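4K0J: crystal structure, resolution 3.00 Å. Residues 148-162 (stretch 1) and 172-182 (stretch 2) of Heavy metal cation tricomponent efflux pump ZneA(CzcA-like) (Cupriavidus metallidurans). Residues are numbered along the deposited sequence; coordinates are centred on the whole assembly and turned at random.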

# COMPACT_ATOMS: atom_id res chain seq x y z
N ASP C 148 -33.06 2.95 -34.76
CA ASP C 148 -33.90 3.55 -33.73
C ASP C 148 -33.22 3.55 -32.38
O ASP C 148 -32.39 2.69 -32.09
CB ASP C 148 -35.23 2.80 -33.65
CG ASP C 148 -35.05 1.31 -33.53
OD1 ASP C 148 -34.76 0.67 -34.56
OD2 ASP C 148 -35.20 0.78 -32.41
N LEU C 149 -33.60 4.52 -31.54
CA LEU C 149 -32.93 4.77 -30.27
C LEU C 149 -32.79 3.54 -29.36
O LEU C 149 -31.86 3.46 -28.56
CB LEU C 149 -33.63 5.90 -29.52
CG LEU C 149 -32.82 6.54 -28.39
CD1 LEU C 149 -31.54 7.12 -28.94
CD2 LEU C 149 -33.63 7.59 -27.67
N ARG C 150 -33.71 2.59 -29.46
CA ARG C 150 -33.60 1.36 -28.68
C ARG C 150 -32.45 0.51 -29.21
O ARG C 150 -31.62 0.01 -28.44
CB ARG C 150 -34.92 0.58 -28.67
CG ARG C 150 -34.90 -0.71 -27.83
CD ARG C 150 -34.64 -1.96 -28.69
NE ARG C 150 -34.54 -3.18 -27.90
CZ ARG C 150 -34.46 -4.41 -28.42
NH1 ARG C 150 -34.47 -4.57 -29.74
NH2 ARG C 150 -34.37 -5.48 -27.63
N GLU C 151 -32.38 0.37 -30.53
CA GLU C 151 -31.30 -0.37 -31.17
C GLU C 151 -29.94 0.26 -30.87
O GLU C 151 -28.98 -0.44 -30.57
CB GLU C 151 -31.51 -0.47 -32.68
CG GLU C 151 -32.67 -1.37 -33.07
CD GLU C 151 -32.60 -1.83 -34.52
OE1 GLU C 151 -32.55 -3.06 -34.75
OE2 GLU C 151 -32.61 -0.97 -35.42
N LEU C 152 -29.89 1.59 -30.94
CA LEU C 152 -28.68 2.31 -30.58
C LEU C 152 -28.35 2.15 -29.11
O LEU C 152 -27.18 2.17 -28.72
CB LEU C 152 -28.82 3.79 -30.93
CG LEU C 152 -29.00 4.06 -32.42
CD1 LEU C 152 -28.85 5.54 -32.72
CD2 LEU C 152 -28.01 3.22 -33.22
N SER C 153 -29.38 1.97 -28.29
CA SER C 153 -29.16 1.77 -26.86
C SER C 153 -28.52 0.43 -26.60
O SER C 153 -27.57 0.34 -25.83
CB SER C 153 -30.47 1.89 -26.08
OG SER C 153 -31.02 3.19 -26.21
N GLU C 154 -29.03 -0.62 -27.25
CA GLU C 154 -28.45 -1.95 -27.06
C GLU C 154 -27.04 -2.02 -27.66
O GLU C 154 -26.17 -2.69 -27.11
CB GLU C 154 -29.33 -3.03 -27.68
CG GLU C 154 -30.74 -3.07 -27.12
CD GLU C 154 -30.77 -3.34 -25.63
OE1 GLU C 154 -30.42 -4.48 -25.23
OE2 GLU C 154 -31.15 -2.43 -24.85
N LEU C 155 -26.84 -1.32 -28.77
CA LEU C 155 -25.51 -1.25 -29.38
C LEU C 155 -24.55 -0.62 -28.39
O LEU C 155 -23.44 -1.10 -28.20
CB LEU C 155 -25.54 -0.43 -30.66
CG LEU C 155 -26.16 -1.13 -31.87
CD1 LEU C 155 -26.24 -0.16 -33.04
CD2 LEU C 155 -25.35 -2.35 -32.24
N GLN C 156 -25.00 0.46 -27.77
CA GLN C 156 -24.20 1.13 -26.77
C GLN C 156 -23.85 0.15 -25.67
O GLN C 156 -22.67 -0.11 -25.41
CB GLN C 156 -24.98 2.31 -26.19
CG GLN C 156 -24.33 2.99 -25.00
CD GLN C 156 -23.32 4.05 -25.41
OE1 GLN C 156 -22.45 3.81 -26.25
NE2 GLN C 156 -23.43 5.23 -24.81
N PHE C 157 -24.88 -0.43 -25.07
CA PHE C 157 -24.73 -1.23 -23.87
C PHE C 157 -23.87 -2.47 -24.05
O PHE C 157 -23.09 -2.82 -23.17
CB PHE C 157 -26.09 -1.65 -23.34
CG PHE C 157 -26.96 -0.51 -22.92
CD1 PHE C 157 -26.41 0.67 -22.46
CD2 PHE C 157 -28.34 -0.61 -22.98
CE1 PHE C 157 -27.21 1.72 -22.07
CE2 PHE C 157 -29.14 0.43 -22.60
CZ PHE C 157 -28.58 1.61 -22.14
N TRP C 158 -24.03 -3.14 -25.19
CA TRP C 158 -23.45 -4.47 -25.33
C TRP C 158 -22.28 -4.56 -26.31
O TRP C 158 -21.60 -5.58 -26.38
CB TRP C 158 -24.55 -5.47 -25.67
CG TRP C 158 -25.72 -5.33 -24.76
CD1 TRP C 158 -26.92 -4.74 -25.04
CD2 TRP C 158 -25.81 -5.77 -23.40
NE1 TRP C 158 -27.74 -4.79 -23.95
CE2 TRP C 158 -27.09 -5.42 -22.92
CE3 TRP C 158 -24.93 -6.43 -22.53
CZ2 TRP C 158 -27.51 -5.71 -21.63
CZ3 TRP C 158 -25.35 -6.71 -21.25
CH2 TRP C 158 -26.63 -6.36 -20.82
N LYS C 159 -22.04 -3.48 -27.06
CA LYS C 159 -20.92 -3.44 -27.99
C LYS C 159 -19.92 -2.36 -27.64
O LYS C 159 -18.76 -2.64 -27.33
CB LYS C 159 -21.42 -3.24 -29.43
CG LYS C 159 -22.41 -4.29 -29.91
CD LYS C 159 -21.83 -5.69 -29.78
CE LYS C 159 -22.78 -6.74 -30.32
NZ LYS C 159 -23.02 -6.57 -31.78
N VAL C 160 -20.37 -1.11 -27.67
CA VAL C 160 -19.47 0.04 -27.59
C VAL C 160 -18.79 0.18 -26.23
O VAL C 160 -17.56 0.21 -26.15
CB VAL C 160 -20.23 1.35 -27.90
CG1 VAL C 160 -19.30 2.54 -27.77
CG2 VAL C 160 -20.81 1.29 -29.30
N ILE C 161 -19.60 0.27 -25.18
CA ILE C 161 -19.05 0.38 -23.84
C ILE C 161 -18.20 -0.84 -23.45
O ILE C 161 -17.07 -0.66 -23.00
CB ILE C 161 -20.12 0.69 -22.78
CG1 ILE C 161 -20.74 2.07 -23.04
CG2 ILE C 161 -19.52 0.64 -21.39
CD1 ILE C 161 -21.95 2.40 -22.17
N PRO C 162 -18.72 -2.07 -23.65
CA PRO C 162 -17.86 -3.22 -23.32
C PRO C 162 -16.51 -3.18 -24.04
O PRO C 162 -15.53 -3.73 -23.53
CB PRO C 162 -18.68 -4.42 -23.80
CG PRO C 162 -20.09 -3.96 -23.72
CD PRO C 162 -20.06 -2.51 -24.08
N ASP C 172 -13.80 3.78 -16.44
CA ASP C 172 -15.18 3.46 -16.77
C ASP C 172 -15.75 4.36 -17.86
O ASP C 172 -15.15 5.38 -18.21
CB ASP C 172 -16.08 3.52 -15.52
CG ASP C 172 -17.40 2.78 -15.72
OD1 ASP C 172 -17.46 1.92 -16.62
OD2 ASP C 172 -18.37 3.05 -14.97
N VAL C 173 -16.90 3.96 -18.40
CA VAL C 173 -17.61 4.72 -19.41
C VAL C 173 -19.00 5.06 -18.88
O VAL C 173 -19.70 4.20 -18.35
CB VAL C 173 -17.77 3.91 -20.70
CG1 VAL C 173 -17.84 4.85 -21.89
CG2 VAL C 173 -16.63 2.94 -20.86
N ALA C 174 -19.39 6.32 -19.04
CA ALA C 174 -20.68 6.79 -18.53
C ALA C 174 -21.72 6.99 -19.64
O ALA C 174 -21.54 7.83 -20.52
CB ALA C 174 -20.49 8.08 -17.76
N ASN C 175 -22.80 6.22 -19.59
CA ASN C 175 -23.86 6.37 -20.58
C ASN C 175 -24.86 7.45 -20.18
O ASN C 175 -25.10 7.67 -19.00
CB ASN C 175 -24.60 5.05 -20.78
CG ASN C 175 -25.85 5.21 -21.63
OD1 ASN C 175 -25.81 5.80 -22.70
ND2 ASN C 175 -26.98 4.70 -21.14
N PHE C 176 -25.43 8.12 -21.18
CA PHE C 176 -26.52 9.06 -20.95
C PHE C 176 -27.44 9.07 -22.16
O PHE C 176 -27.02 9.38 -23.27
CB PHE C 176 -25.97 10.46 -20.68
CG PHE C 176 -26.98 11.42 -20.10
CD1 PHE C 176 -26.66 12.18 -18.99
CD2 PHE C 176 -28.23 11.60 -20.67
CE1 PHE C 176 -27.56 13.08 -18.45
CE2 PHE C 176 -29.14 12.49 -20.14
CZ PHE C 176 -28.80 13.23 -19.03
N GLY C 177 -28.71 8.73 -21.94
CA GLY C 177 -29.69 8.76 -23.01
C GLY C 177 -30.06 7.37 -23.48
O GLY C 177 -29.68 6.37 -22.88
N GLY C 178 -30.81 7.31 -24.57
CA GLY C 178 -31.22 6.02 -25.09
C GLY C 178 -32.25 5.35 -24.20
O GLY C 178 -32.89 6.00 -23.38
N LEU C 179 -32.42 4.04 -24.36
CA LEU C 179 -33.48 3.32 -23.67
C LEU C 179 -33.06 1.93 -23.25
O LEU C 179 -32.83 1.06 -24.09
CB LEU C 179 -34.70 3.19 -24.58
CG LEU C 179 -35.27 4.45 -25.23
CD1 LEU C 179 -36.03 4.08 -26.48
CD2 LEU C 179 -36.16 5.21 -24.25
N THR C 180 -32.96 1.70 -21.94
CA THR C 180 -32.75 0.35 -21.44
C THR C 180 -34.04 -0.43 -21.65
O THR C 180 -35.14 0.10 -21.49
CB THR C 180 -32.35 0.34 -19.96
OG1 THR C 180 -33.41 0.90 -19.18
CG2 THR C 180 -31.11 1.16 -19.73
N THR C 181 -33.92 -1.70 -22.04
CA THR C 181 -35.07 -2.50 -22.43
C THR C 181 -35.43 -3.51 -21.35
O THR C 181 -34.57 -4.25 -20.87
CB THR C 181 -34.81 -3.25 -23.76
OG1 THR C 181 -34.53 -2.31 -24.80
CG2 THR C 181 -36.01 -4.10 -24.15
N GLN C 182 -36.70 -3.54 -20.96
CA GLN C 182 -37.15 -4.50 -19.96
C GLN C 182 -38.40 -5.24 -20.41
O GLN C 182 -39.09 -4.81 -21.34
CB GLN C 182 -37.36 -3.83 -18.60
CG GLN C 182 -38.27 -2.63 -18.61
CD GLN C 182 -38.23 -1.88 -17.30
OE1 GLN C 182 -39.15 -1.13 -16.96
NE2 GLN C 182 -37.15 -2.08 -16.54

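This is a mixed contact in which a helix runs roughly antiparallel to a strand and also packs against the loop that follows it, held by a few side-chain hydrogen bonds, with apolar pairs at both ends of the helix segment. The axes of helix 149-162 and strand 172-177 make an angle of 152° and approach to 9.6 Å; the CA atoms of Gln 156 and Asn 175 are 8.1 Å apart on the strand, against 5.0 Å for those of Ser 153 and Gly 178 just beyond it. There Leu 179 N donates to Ser 153 OG over a very short 2.5 Å at 159°, while the same OG donates to Leu 149 O, also at 2.5 Å, so the hydroxyl relays between loop and helix. Gly 178 makes this possible: an ideal CB would lie 2.4 Å from Ser 153 OG, a clash, and its phi of 71° independently favours glycine. Leu 149 CB lies 4.3 Å from Leu 179 CD1.

Farther along the loop, Arg 150 NE donates to Thr 181 OG1 (3.2 Å, 164°), which meets the guanidinium at its edge; that hydroxyl in turn donates weakly to Glu 154 OE2 at 3.4 Å. On the strand, Gln 156 NE2 to Asn 175 OD1 is nearly linear (3.2 Å, 177°). Asn 175 ND2 sits at the ring edge of Phe 157, 3.1 Å from CE1. Ile 161 CG2 packs on Val 173 CG2 at 3.7 Å.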